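Local coordinates for protein aldo-keto Reductase, OXIDOREDUCTASE (Salmonella typhimurium, PDB 5T79) that binds NADPH and, as an aldo-keto reductase of the TIM-barrel type, probably reduces aldehydes such as 3-hydroxybutanal, giving 1,3-butanediol, at residues A98-W103 against Y136-D141; Y115-L120 against D154-H159; S197-W202 against E261-L266. One frame throughout, in Å; residues are numbered along the deposited sequence.

Contact 1. Residues A98-W103 against Y136-D141. With NDP (NADPH dihydro-nicotinamide-adenine-dinucleotide phosphate), chain E.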
loop_
_atom_site.group_PDB
_atom_site.type_symbol
_atom_site.label_atom_id
_atom_site.label_comp_id
_atom_site.label_asym_id
_atom_site.label_seq_id
_atom_site.Cartn_x
_atom_site.Cartn_y
_atom_site.Cartn_z
ATOM N N ALA A 98 -0.803 3.527 -12.493
ATOM C CA ALA A 98 -1.026 3.033 -13.867
ATOM C C ALA A 98 0.134 2.125 -14.196
ATOM O O ALA A 98 1.269 2.463 -13.857
ATOM C CB ALA A 98 -1.125 4.192 -14.878
ATOM N N GLY A 99 -0.120 0.976 -14.822
ATOM C CA GLY A 99 0.974 0.068 -15.168
ATOM C C GLY A 99 0.517 -1.342 -15.495
ATOM O O GLY A 99 1.191 -2.034 -16.254
ATOM N N TYR A 100 -0.634 -1.759 -14.929
ATOM C CA TYR A 100 -1.300 -3.027 -15.233
ATOM C C TYR A 100 -2.410 -2.739 -16.246
ATOM O O TYR A 100 -2.507 -1.603 -16.718
ATOM C CB TYR A 100 -1.855 -3.724 -13.972
ATOM C CG TYR A 100 -0.802 -4.470 -13.184
ATOM C CD1 TYR A 100 -0.395 -5.748 -13.560
ATOM C CD2 TYR A 100 -0.273 -3.934 -12.014
ATOM C CE1 TYR A 100 0.564 -6.448 -12.827
ATOM C CE2 TYR A 100 0.685 -4.626 -11.268
ATOM C CZ TYR A 100 1.108 -5.877 -11.685
ATOM O OH TYR A 100 2.050 -6.567 -10.952
ATOM N N THR A 101 -3.206 -3.756 -16.620
ATOM C CA THR A 101 -4.224 -3.576 -17.665
ATOM C C THR A 101 -5.398 -2.760 -17.154
ATOM O O THR A 101 -5.967 -3.107 -16.122
ATOM C CB THR A 101 -4.725 -4.936 -18.180
ATOM O OG1 THR A 101 -3.612 -5.788 -18.402
ATOM C CG2 THR A 101 -5.517 -4.802 -19.471
ATOM N N MET A 102 -5.762 -1.692 -17.892
ATOM C CA MET A 102 -6.898 -0.842 -17.543
ATOM C C MET A 102 -7.941 -0.877 -18.660
ATOM O O MET A 102 -9.119 -1.116 -18.388
ATOM C CB MET A 102 -6.465 0.592 -17.228
ATOM C CG MET A 102 -7.649 1.504 -16.787
ATOM S SD MET A 102 -8.466 0.902 -15.279
ATOM C CE MET A 102 -9.940 1.926 -15.254
ATOM N N TRP A 103 -7.545 -0.556 -19.898
ATOM C CA TRP A 103 -8.483 -0.606 -21.016
ATOM C C TRP A 103 -7.842 -1.431 -22.119
ATOM O O TRP A 103 -6.654 -1.753 -22.026
ATOM C CB TRP A 103 -8.946 0.793 -21.461
ATOM C CG TRP A 103 -7.878 1.710 -21.987
ATOM C CD1 TRP A 103 -7.465 1.805 -23.281
ATOM C CD2 TRP A 103 -7.260 2.806 -21.288
ATOM N NE1 TRP A 103 -6.531 2.799 -23.406
ATOM C CE2 TRP A 103 -6.428 3.473 -22.215
ATOM C CE3 TRP A 103 -7.287 3.256 -19.955
ATOM C CZ2 TRP A 103 -5.588 4.535 -21.843
ATOM C CZ3 TRP A 103 -6.489 4.334 -19.594
ATOM C CH2 TRP A 103 -5.657 4.968 -20.531
ATOM N N TYR A 136 1.870 6.363 -8.958
ATOM C CA TYR A 136 2.855 5.312 -9.172
ATOM C C TYR A 136 2.887 4.775 -10.563
ATOM O O TYR A 136 1.835 4.636 -11.180
ATOM C CB TYR A 136 2.484 4.073 -8.315
ATOM C CG TYR A 136 2.731 4.150 -6.825
ATOM C CD1 TYR A 136 1.758 4.651 -5.962
ATOM C CD2 TYR A 136 3.876 3.590 -6.265
ATOM C CE1 TYR A 136 1.922 4.588 -4.569
ATOM C CE2 TYR A 136 4.053 3.526 -4.879
ATOM C CZ TYR A 136 3.074 4.022 -4.038
ATOM O OH TYR A 136 3.255 3.930 -2.682
ATOM N N HIS A 137 4.076 4.306 -11.002
ATOM C CA HIS A 137 4.160 3.371 -12.125
ATOM C C HIS A 137 3.928 2.028 -11.431
ATOM O O HIS A 137 4.697 1.672 -10.526
ATOM C CB HIS A 137 5.488 3.430 -12.889
ATOM C CG HIS A 137 5.464 2.544 -14.102
ATOM N ND1 HIS A 137 6.606 1.898 -14.544
ATOM C CD2 HIS A 137 4.422 2.185 -14.897
ATOM C CE1 HIS A 137 6.246 1.230 -15.631
ATOM N NE2 HIS A 137 4.930 1.338 -15.862
ATOM N N HIS A 138 2.822 1.327 -11.769
ATOM C CA HIS A 138 2.330 0.146 -11.044
ATOM C C HIS A 138 3.233 -1.106 -11.134
ATOM O O HIS A 138 3.211 -1.945 -10.217
ATOM C CB HIS A 138 0.911 -0.189 -11.542
ATOM C CG HIS A 138 0.005 -0.871 -10.560
ATOM N ND1 HIS A 138 -1.369 -0.848 -10.728
ATOM C CD2 HIS A 138 0.295 -1.595 -9.453
ATOM C CE1 HIS A 138 -1.864 -1.594 -9.748
ATOM N NE2 HIS A 138 -0.903 -2.035 -8.935
ATOM N N ARG A 139 3.998 -1.256 -12.224
ATOM C CA ARG A 139 4.895 -2.411 -12.387
ATOM C C ARG A 139 5.868 -2.113 -13.509
ATOM O O ARG A 139 5.536 -1.291 -14.371
ATOM C CB ARG A 139 4.110 -3.716 -12.701
ATOM C CG ARG A 139 3.235 -3.601 -13.965
ATOM C CD ARG A 139 3.155 -4.893 -14.761
ATOM N NE ARG A 139 2.115 -4.818 -15.794
ATOM C CZ ARG A 139 1.648 -5.865 -16.469
ATOM N NH1 ARG A 139 2.130 -7.080 -16.242
ATOM N NH2 ARG A 139 0.710 -5.703 -17.394
ATOM N N PRO A 140 7.053 -2.757 -13.542
ATOM C CA PRO A 140 7.990 -2.507 -14.649
ATOM C C PRO A 140 7.402 -2.782 -16.026
ATOM O O PRO A 140 6.562 -3.685 -16.180
ATOM C CB PRO A 140 9.113 -3.521 -14.387
ATOM C CG PRO A 140 9.066 -3.764 -12.904
ATOM C CD PRO A 140 7.596 -3.759 -12.598
ATOM N N ASP A 141 7.893 -2.029 -17.033
ATOM C CA ASP A 141 7.582 -2.248 -18.447
ATOM C C ASP A 141 8.931 -2.458 -19.157
ATOM O O ASP A 141 9.559 -1.482 -19.574
ATOM C CB ASP A 141 6.768 -1.088 -19.045
ATOM C CG ASP A 141 6.462 -1.234 -20.535
ATOM O OD1 ASP A 141 6.702 -2.330 -21.097
ATOM O OD2 ASP A 141 5.888 -0.309 -21.102
HETATM P PA NDP E . -3.720 -7.975 3.243
HETATM O O1A NDP E . -3.633 -7.053 4.421
HETATM O O2A NDP E . -2.661 -8.886 2.813
HETATM O O5B NDP E . -5.028 -8.910 3.327
HETATM C C5B NDP E . -6.276 -8.188 3.326
HETATM C C4B NDP E . -7.447 -9.128 3.395
HETATM O O4B NDP E . -7.218 -10.109 4.431
HETATM C C3B NDP E . -8.765 -8.435 3.737
HETATM O O3B NDP E . -9.469 -8.090 2.546
HETATM C C2B NDP E . -9.494 -9.462 4.593
HETATM O O2B NDP E . -10.248 -10.384 3.776
HETATM C C1B NDP E . -8.349 -10.216 5.273
HETATM N N9A NDP E . -7.986 -9.714 6.594
HETATM C C8A NDP E . -7.318 -8.557 6.899
HETATM N N7A NDP E . -7.126 -8.373 8.184
HETATM C C5A NDP E . -7.717 -9.485 8.766
HETATM C C6A NDP E . -7.913 -9.862 10.110
HETATM N N6A NDP E . -7.395 -9.203 11.152
HETATM N N1A NDP E . -8.621 -10.990 10.347
HETATM C C2A NDP E . -9.051 -11.713 9.307
HETATM N N3A NDP E . -8.905 -11.471 8.001
HETATM C C4A NDP E . -8.243 -10.324 7.796
HETATM O O3 NDP E . -3.918 -6.869 2.123
HETATM P PN NDP E . -4.035 -7.130 0.549
HETATM O O1N NDP E . -5.508 -7.039 0.390
HETATM O O2N NDP E . -3.297 -8.376 0.084
HETATM O O5D NDP E . -3.258 -5.962 -0.271
HETATM C C5D NDP E . -2.879 -4.783 0.491
HETATM C C4D NDP E . -3.028 -3.531 -0.344
HETATM O O4D NDP E . -1.886 -3.411 -1.213
HETATM C C3D NDP E . -4.233 -3.460 -1.263
HETATM O O3D NDP E . -5.388 -3.052 -0.546
HETATM C C2D NDP E . -3.757 -2.505 -2.367
HETATM O O2D NDP E . -3.978 -1.108 -2.178
HETATM C C1D NDP E . -2.262 -2.826 -2.442
HETATM N N1N NDP E . -1.920 -3.806 -3.493
HETATM C C2N NDP E . -1.020 -3.382 -4.471
HETATM C C3N NDP E . -0.620 -4.174 -5.480
HETATM C C7N NDP E . 0.557 -3.751 -6.318
HETATM O O7N NDP E . 0.831 -4.496 -7.270
HETATM N N7N NDP E . 1.226 -2.622 -6.076
HETATM C C4N NDP E . -1.323 -5.483 -5.723
HETATM C C5N NDP E . -2.053 -5.956 -4.511
HETATM C C6N NDP E . -2.347 -5.164 -3.500
HETATM P P2B NDP E . -11.771 -10.911 3.986
HETATM O O1X NDP E . -12.744 -10.562 2.922
HETATM O O2X NDP E . -11.536 -12.410 4.114
HETATM O O3X NDP E . -12.164 -10.396 5.366
HETATM O O HOH W 1 3.917 -1.207 -16.672
HETATM O O HOH W 2 -2.468 -0.125 -13.305
#
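A98, G99 and Y100 meet H137, H138 and R139 where the neighbouring parallel barrel strands 93-98 and 132-137 run out into loops beside NADPH; a short backbone ladder here passes into side-chain stacking. Two backbone hydrogen bonds define the parallel bridge of A98 with H137: A98 N gives to Y136 O at 3.1 Å, and H138 N gives to A98 O at 2.8 Å. R139 NE reaches G99 O at 3.0 Å in a nearly straight bond, with the acceptor in the guanidinium plane and the donor lifted out of the carbonyl plane; R139 NH2 has a second partner in D109. Water 1 also donates to G99 O and to R139 O and is hydrogen-bonded to H137 NE2, while H137 ND1 is hydrogen-bonded to Y170 OH.

The Y100 ring is held on two sides. R139 CG lies over one face, 3.8 Å from the ring centroid in a CH-pi contact, because it occupies the position between backbone N and carbonyl carbon (chi1 57°); a bend at chi2 then carries the guanidinium along the same face, its plane 18° from that of the ring. At the ring's edge, Y100 CD2 points into the face of H138, 3.4 Å from H138 CG, as a T-shaped pair with planes at 89°. Water 2 accepts from Y100 N and is hydrogen-bonded to H138 ND1, which probably helps to hold the imidazole in this rotation. The edge of H138 faces the nicotinamide carboxamide, H138 NE2 lying 3.4 Å from NDP O7N, so tyrosine, water and cofactor all border one imidazole.

Contact 2. Residues Y115-L120 against D154-H159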
loop_
_atom_site.group_PDB
_atom_site.type_symbol
_atom_site.label_atom_id
_atom_site.label_comp_id
_atom_site.label_asym_id
_atom_site.label_seq_id
_atom_site.Cartn_x
_atom_site.Cartn_y
_atom_site.Cartn_z
ATOM N N TYR A 115 -0.128 6.199 -21.986
ATOM C CA TYR A 115 -0.964 5.519 -21.002
ATOM C C TYR A 115 -0.946 6.236 -19.654
ATOM O O TYR A 115 -2.028 6.449 -19.094
ATOM C CB TYR A 115 -0.554 4.044 -20.855
ATOM C CG TYR A 115 -1.202 3.271 -19.720
ATOM C CD1 TYR A 115 -2.589 3.297 -19.523
ATOM C CD2 TYR A 115 -0.452 2.422 -18.925
ATOM C CE1 TYR A 115 -3.185 2.570 -18.478
ATOM C CE2 TYR A 115 -1.040 1.649 -17.927
ATOM C CZ TYR A 115 -2.404 1.725 -17.705
ATOM O OH TYR A 115 -2.918 1.001 -16.659
ATOM N N LEU A 116 0.241 6.586 -19.127
ATOM C CA LEU A 116 0.326 7.229 -17.795
ATOM C C LEU A 116 -0.438 8.565 -17.740
ATOM O O LEU A 116 -1.191 8.797 -16.784
ATOM C CB LEU A 116 1.791 7.428 -17.365
ATOM C CG LEU A 116 2.378 6.290 -16.488
ATOM C CD1 LEU A 116 2.312 4.935 -17.180
ATOM C CD2 LEU A 116 3.858 6.572 -16.114
ATOM N N ILE A 117 -0.263 9.430 -18.758
ATOM C CA ILE A 117 -0.954 10.727 -18.741
ATOM C C ILE A 117 -2.473 10.521 -18.925
ATOM O O ILE A 117 -3.256 11.110 -18.164
ATOM C CB ILE A 117 -0.372 11.707 -19.798
ATOM C CG1 ILE A 117 1.108 12.040 -19.470
ATOM C CG2 ILE A 117 -1.228 12.976 -19.864
ATOM C CD1 ILE A 117 1.840 12.996 -20.516
ATOM N N ALA A 118 -2.889 9.713 -19.925
ATOM C CA ALA A 118 -4.332 9.491 -20.142
ATOM C C ALA A 118 -4.962 8.809 -18.905
ATOM O O ALA A 118 -6.071 9.177 -18.511
ATOM C CB ALA A 118 -4.574 8.648 -21.395
ATOM N N SER A 119 -4.253 7.848 -18.285
ATOM C CA SER A 119 -4.816 7.152 -17.114
ATOM C C SER A 119 -4.940 8.064 -15.913
ATOM O O SER A 119 -5.971 8.029 -15.251
ATOM C CB SER A 119 -4.014 5.919 -16.729
ATOM O OG SER A 119 -4.727 5.254 -15.694
ATOM N N LEU A 120 -3.923 8.898 -15.629
ATOM C CA LEU A 120 -4.062 9.799 -14.476
ATOM C C LEU A 120 -5.187 10.808 -14.715
ATOM O O LEU A 120 -5.951 11.099 -13.794
ATOM C CB LEU A 120 -2.746 10.503 -14.117
ATOM C CG LEU A 120 -2.806 11.370 -12.818
ATOM C CD1 LEU A 120 -3.357 10.568 -11.603
ATOM C CD2 LEU A 120 -1.443 12.028 -12.525
ATOM N N ASP A 154 7.713 12.705 -13.987
ATOM C CA ASP A 154 8.276 14.051 -13.788
ATOM C C ASP A 154 7.317 15.120 -14.385
ATOM O O ASP A 154 7.016 16.118 -13.737
ATOM C CB ASP A 154 9.658 14.123 -14.485
ATOM C CG ASP A 154 10.273 15.509 -14.468
ATOM O OD1 ASP A 154 10.653 15.972 -13.378
ATOM O OD2 ASP A 154 10.387 16.122 -15.554
ATOM N N HIS A 155 6.810 14.879 -15.610
ATOM C CA HIS A 155 5.868 15.811 -16.254
ATOM C C HIS A 155 4.590 16.022 -15.419
ATOM O O HIS A 155 4.147 17.161 -15.267
ATOM C CB HIS A 155 5.483 15.281 -17.652
ATOM C CG HIS A 155 4.449 16.105 -18.345
ATOM N ND1 HIS A 155 4.762 17.316 -18.924
ATOM C CD2 HIS A 155 3.133 15.848 -18.537
ATOM C CE1 HIS A 155 3.633 17.757 -19.455
ATOM N NE2 HIS A 155 2.629 16.896 -19.255
ATOM N N LEU A 156 4.006 14.932 -14.891
ATOM C CA LEU A 156 2.737 14.977 -14.143
ATOM C C LEU A 156 2.929 15.703 -12.806
ATOM O O LEU A 156 2.031 16.431 -12.365
ATOM C CB LEU A 156 2.183 13.552 -13.950
ATOM C CG LEU A 156 1.687 12.893 -15.291
ATOM C CD1 LEU A 156 1.500 11.371 -15.128
ATOM C CD2 LEU A 156 0.370 13.570 -15.828
ATOM N N VAL A 157 4.153 15.636 -12.241
ATOM C CA VAL A 157 4.423 16.413 -11.012
ATOM C C VAL A 157 4.598 17.897 -11.381
ATOM O O VAL A 157 3.984 18.766 -10.745
ATOM C CB VAL A 157 5.659 15.839 -10.265
ATOM C CG1 VAL A 157 6.183 16.808 -9.191
ATOM C CG2 VAL A 157 5.284 14.522 -9.610
ATOM N N ARG A 158 5.434 18.193 -12.406
ATOM C CA ARG A 158 5.673 19.598 -12.797
ATOM C C ARG A 158 4.381 20.306 -13.220
ATOM O O ARG A 158 4.234 21.495 -12.957
ATOM C CB ARG A 158 6.757 19.711 -13.883
ATOM C CG ARG A 158 8.124 19.331 -13.281
ATOM C CD ARG A 158 9.259 19.348 -14.274
ATOM N NE ARG A 158 10.469 18.828 -13.638
ATOM C CZ ARG A 158 11.306 19.551 -12.901
ATOM N NH1 ARG A 158 11.094 20.852 -12.721
ATOM N NH2 ARG A 158 12.372 18.986 -12.354
ATOM N N HIS A 159 3.435 19.571 -13.785
ATOM C CA HIS A 159 2.210 20.200 -14.253
ATOM C C HIS A 159 1.033 19.953 -13.269
ATOM O O HIS A 159 -0.137 20.086 -13.638
ATOM C CB HIS A 159 1.948 19.792 -15.705
ATOM C CG HIS A 159 3.024 20.372 -16.572
ATOM N ND1 HIS A 159 3.033 21.726 -16.899
ATOM C CD2 HIS A 159 4.203 19.831 -16.955
ATOM C CE1 HIS A 159 4.171 21.930 -17.539
ATOM N NE2 HIS A 159 4.900 20.817 -17.611
#
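I117 and L120 pack against H155 and L156 where helices 113-127 and 146-158 lie side by side on the outside of the barrel. The two short axes come within 10.9 Å and run 39° apart in the same general direction. No hydrogen bond crosses the interface.

Apolar contact carries it, with L156 as the central side chain. Its CG stands anti to the carbonyl carbon (chi1 -69°), which sends its two methyls across to the first helix: L156 CD2 lies 4.0 Å from I117 CG1, while L156 CD1 lies 4.0 Å from L120 CD2, the two leucines lying alongside and pointing opposite ways. L156 CD1 also approaches the helical carbonyl L116 O at 4.1 Å. On the more exposed side, I117 CD1 reaches H155 CD2 at 3.7 Å, the two side chains crossing at about a right angle. H155 is a zinc-binding residue, although this chain carries no zinc in the model.

A polar pair lies within 154-159: R158 NE donates to D154 OD1 at 2.9 Å in a salt bridge on the syn side of the carboxylate, and D154 OD1 also pairs with T187. Beneath the interface, F135 of strand 132-137 touches L116, L120 and L156, so both helices rest on the strand that links them.

Contact 3. Residues S197-W202 against E261-L266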
loop_
_atom_site.group_PDB
_atom_site.type_symbol
_atom_site.label_atom_id
_atom_site.label_comp_id
_atom_site.label_asym_id
_atom_site.label_seq_id
_atom_site.Cartn_x
_atom_site.Cartn_y
_atom_site.Cartn_z
ATOM N N SER A 197 5.887 -9.725 3.148
ATOM C CA SER A 197 5.243 -10.404 4.291
ATOM C C SER A 197 6.135 -11.512 4.783
ATOM O O SER A 197 7.159 -11.773 4.161
ATOM C CB SER A 197 3.888 -10.993 3.882
ATOM O OG SER A 197 4.063 -12.166 3.092
ATOM N N LEU A 198 5.722 -12.221 5.845
ATOM C CA LEU A 198 6.467 -13.398 6.330
ATOM C C LEU A 198 6.663 -14.449 5.218
ATOM O O LEU A 198 7.677 -15.155 5.207
ATOM C CB LEU A 198 5.726 -14.044 7.504
ATOM C CG LEU A 198 5.834 -13.312 8.843
ATOM C CD1 LEU A 198 4.642 -13.630 9.741
ATOM C CD2 LEU A 198 7.100 -13.734 9.580
ATOM N N PHE A 199 5.703 -14.535 4.289
ATOM C CA PHE A 199 5.716 -15.514 3.207
ATOM C C PHE A 199 6.318 -14.965 1.899
ATOM O O PHE A 199 6.400 -15.694 0.906
ATOM C CB PHE A 199 4.279 -16.021 2.952
ATOM C CG PHE A 199 3.719 -16.927 4.032
ATOM C CD1 PHE A 199 4.566 -17.618 4.897
ATOM C CD2 PHE A 199 2.350 -17.144 4.135
ATOM C CE1 PHE A 199 4.051 -18.473 5.876
ATOM C CE2 PHE A 199 1.833 -18.010 5.101
ATOM C CZ PHE A 199 2.691 -18.683 5.958
ATOM N N GLU A 200 6.751 -13.710 1.892
ATOM C CA GLU A 200 7.348 -13.138 0.681
ATOM C C GLU A 200 8.436 -12.179 1.084
ATOM O O GLU A 200 8.166 -11.002 1.311
ATOM C CB GLU A 200 6.278 -12.460 -0.213
ATOM C CG GLU A 200 6.842 -11.984 -1.548
ATOM C CD GLU A 200 7.687 -13.035 -2.251
ATOM O OE1 GLU A 200 7.087 -14.021 -2.741
ATOM O OE2 GLU A 200 8.940 -12.945 -2.187
ATOM N N ARG A 201 9.681 -12.679 1.162
ATOM C CA ARG A 201 10.782 -11.884 1.713
ATOM C C ARG A 201 11.829 -11.408 0.677
ATOM O O ARG A 201 12.945 -11.063 1.073
ATOM C CB ARG A 201 11.479 -12.730 2.815
ATOM C CG ARG A 201 10.529 -13.089 3.960
ATOM C CD ARG A 201 11.190 -13.979 4.997
ATOM N NE ARG A 201 12.219 -13.257 5.750
ATOM C CZ ARG A 201 12.810 -13.724 6.838
ATOM N NH1 ARG A 201 12.487 -14.923 7.315
ATOM N NH2 ARG A 201 13.723 -12.995 7.470
ATOM N N TRP A 202 11.464 -11.309 -0.608
ATOM C CA TRP A 202 12.399 -10.904 -1.664
ATOM C C TRP A 202 13.064 -9.530 -1.420
ATOM O O TRP A 202 14.221 -9.368 -1.795
ATOM C CB TRP A 202 11.735 -10.923 -3.057
ATOM C CG TRP A 202 10.810 -9.770 -3.338
ATOM C CD1 TRP A 202 9.467 -9.718 -3.092
ATOM C CD2 TRP A 202 11.150 -8.535 -3.986
ATOM N NE1 TRP A 202 8.955 -8.519 -3.516
ATOM C CE2 TRP A 202 9.967 -7.764 -4.057
ATOM C CE3 TRP A 202 12.352 -7.983 -4.477
ATOM C CZ2 TRP A 202 9.943 -6.478 -4.612
ATOM C CZ3 TRP A 202 12.333 -6.697 -4.997
ATOM C CH2 TRP A 202 11.136 -5.959 -5.067
ATOM N N GLU A 261 0.442 -25.307 7.549
ATOM C CA GLU A 261 1.213 -25.747 8.712
ATOM C C GLU A 261 2.053 -24.586 9.273
ATOM O O GLU A 261 2.165 -24.469 10.487
ATOM C CB GLU A 261 2.108 -26.940 8.358
ATOM C CG GLU A 261 2.731 -27.653 9.556
ATOM C CD GLU A 261 1.795 -28.098 10.668
ATOM O OE1 GLU A 261 0.751 -28.723 10.365
ATOM O OE2 GLU A 261 2.114 -27.824 11.849
ATOM N N LYS A 262 2.608 -23.709 8.397
ATOM C CA LYS A 262 3.400 -22.561 8.851
ATOM C C LYS A 262 2.492 -21.560 9.562
ATOM O O LYS A 262 2.842 -21.106 10.655
ATOM C CB LYS A 262 4.177 -21.916 7.697
ATOM C CG LYS A 262 5.337 -22.803 7.229
ATOM C CD LYS A 262 5.962 -22.317 5.939
ATOM C CE LYS A 262 7.087 -23.231 5.517
ATOM N NZ LYS A 262 7.651 -22.839 4.196
ATOM N N VAL A 263 1.290 -21.304 9.005
ATOM C CA VAL A 263 0.292 -20.391 9.591
ATOM C C VAL A 263 -0.085 -20.884 10.999
ATOM O O VAL A 263 -0.126 -20.089 11.937
ATOM C CB VAL A 263 -0.944 -20.232 8.656
ATOM C CG1 VAL A 263 -2.165 -19.673 9.392
ATOM C CG2 VAL A 263 -0.595 -19.354 7.449
ATOM N N ARG A 264 -0.342 -22.184 11.147
ATOM C CA ARG A 264 -0.696 -22.762 12.447
ATOM C C ARG A 264 0.400 -22.519 13.485
ATOM O O ARG A 264 0.094 -22.121 14.611
ATOM C CB ARG A 264 -0.969 -24.277 12.308
ATOM C CG ARG A 264 -2.282 -24.596 11.594
ATOM C CD ARG A 264 -2.541 -26.090 11.508
ATOM N NE ARG A 264 -3.924 -26.377 11.125
ATOM C CZ ARG A 264 -4.280 -27.159 10.111
ATOM N NH1 ARG A 264 -3.356 -27.743 9.356
ATOM N NH2 ARG A 264 -5.562 -27.362 9.843
ATOM N N ARG A 265 1.669 -22.746 13.108
ATOM C CA ARG A 265 2.812 -22.600 14.024
ATOM C C ARG A 265 3.089 -21.138 14.321
ATOM O O ARG A 265 3.424 -20.816 15.455
ATOM C CB ARG A 265 4.072 -23.276 13.463
ATOM C CG ARG A 265 3.966 -24.799 13.351
ATOM C CD ARG A 265 5.247 -25.367 12.781
ATOM N NE ARG A 265 5.257 -26.831 12.774
ATOM C CZ ARG A 265 6.324 -27.571 12.484
ATOM N NH1 ARG A 265 7.481 -26.993 12.182
ATOM N NH2 ARG A 265 6.246 -28.895 12.507
ATOM N N LEU A 266 2.933 -20.245 13.319
ATOM C CA LEU A 266 3.117 -18.813 13.533
ATOM C C LEU A 266 2.028 -18.286 14.471
ATOM O O LEU A 266 2.319 -17.452 15.326
ATOM C CB LEU A 266 3.112 -18.045 12.187
ATOM C CG LEU A 266 4.352 -18.229 11.305
ATOM C CD1 LEU A 266 4.080 -17.743 9.884
ATOM C CD2 LEU A 266 5.580 -17.530 11.899
#
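L198 and F199 are the two middle residues of a type I beta turn from S197 to E200, and their CA atoms stay 9.6 Å from L266 CA and 9.3 Å from K262 CA respectively, so side chains alone span the gap from this loop, between strand 191-193 and helix 207-214, to helix 257-272. An ST turn braces the loop, F199 N donating to S197 OG at 3.1 Å.

F199 does most of the reaching. Its CG is anti to the carbonyl carbon (chi1 -71°), which sends the ring out to the helix, where V263 CG2 meets it at the edge, in plane, 3.6 Å from F199 CE2. The other flank of the ring meets two partners: F199 CE1 lies 3.9 Å from K262 CB and 4.1 Å from L266 CD1. L198 meets L266 tip to tip, with CD1 to CD1 at 4.2 Å.

K262 contributes only the base of its chain here, the extended remainder leading away to a hydrogen bond from NZ to L328 O. L328, on helix 318-329, also touches F199, and K259 makes a cation-pi contact with the ring. The contact rests on van der Waals fit of the F199 ring edge and the leucine methyls, with no hydrogen bond across the two segments.

From the N terminus, the chain leaves strand 93-98 through 98-103, forms helix 113-127 and returns on strand 132-137, where contact 1 closes the loop. Contact 2 opens inside that loop, at 115-120, and closes beyond it at 154-159, so the two cross. Together they tie strands 93-98 and 132-137 to each other and helix 113-127 to helix 146-158, contact 1 at the strand ends by the cofactor and contact 2 between the outer helices. They also touch directly: Y100 O and Y115 OH form a probable, weak hydrogen bond. Contact 3 follows in series, closing the long excursion from 197-202 to helix 257-272. Its centre lies about 38 Å from that of contact 2, across the chain's centre.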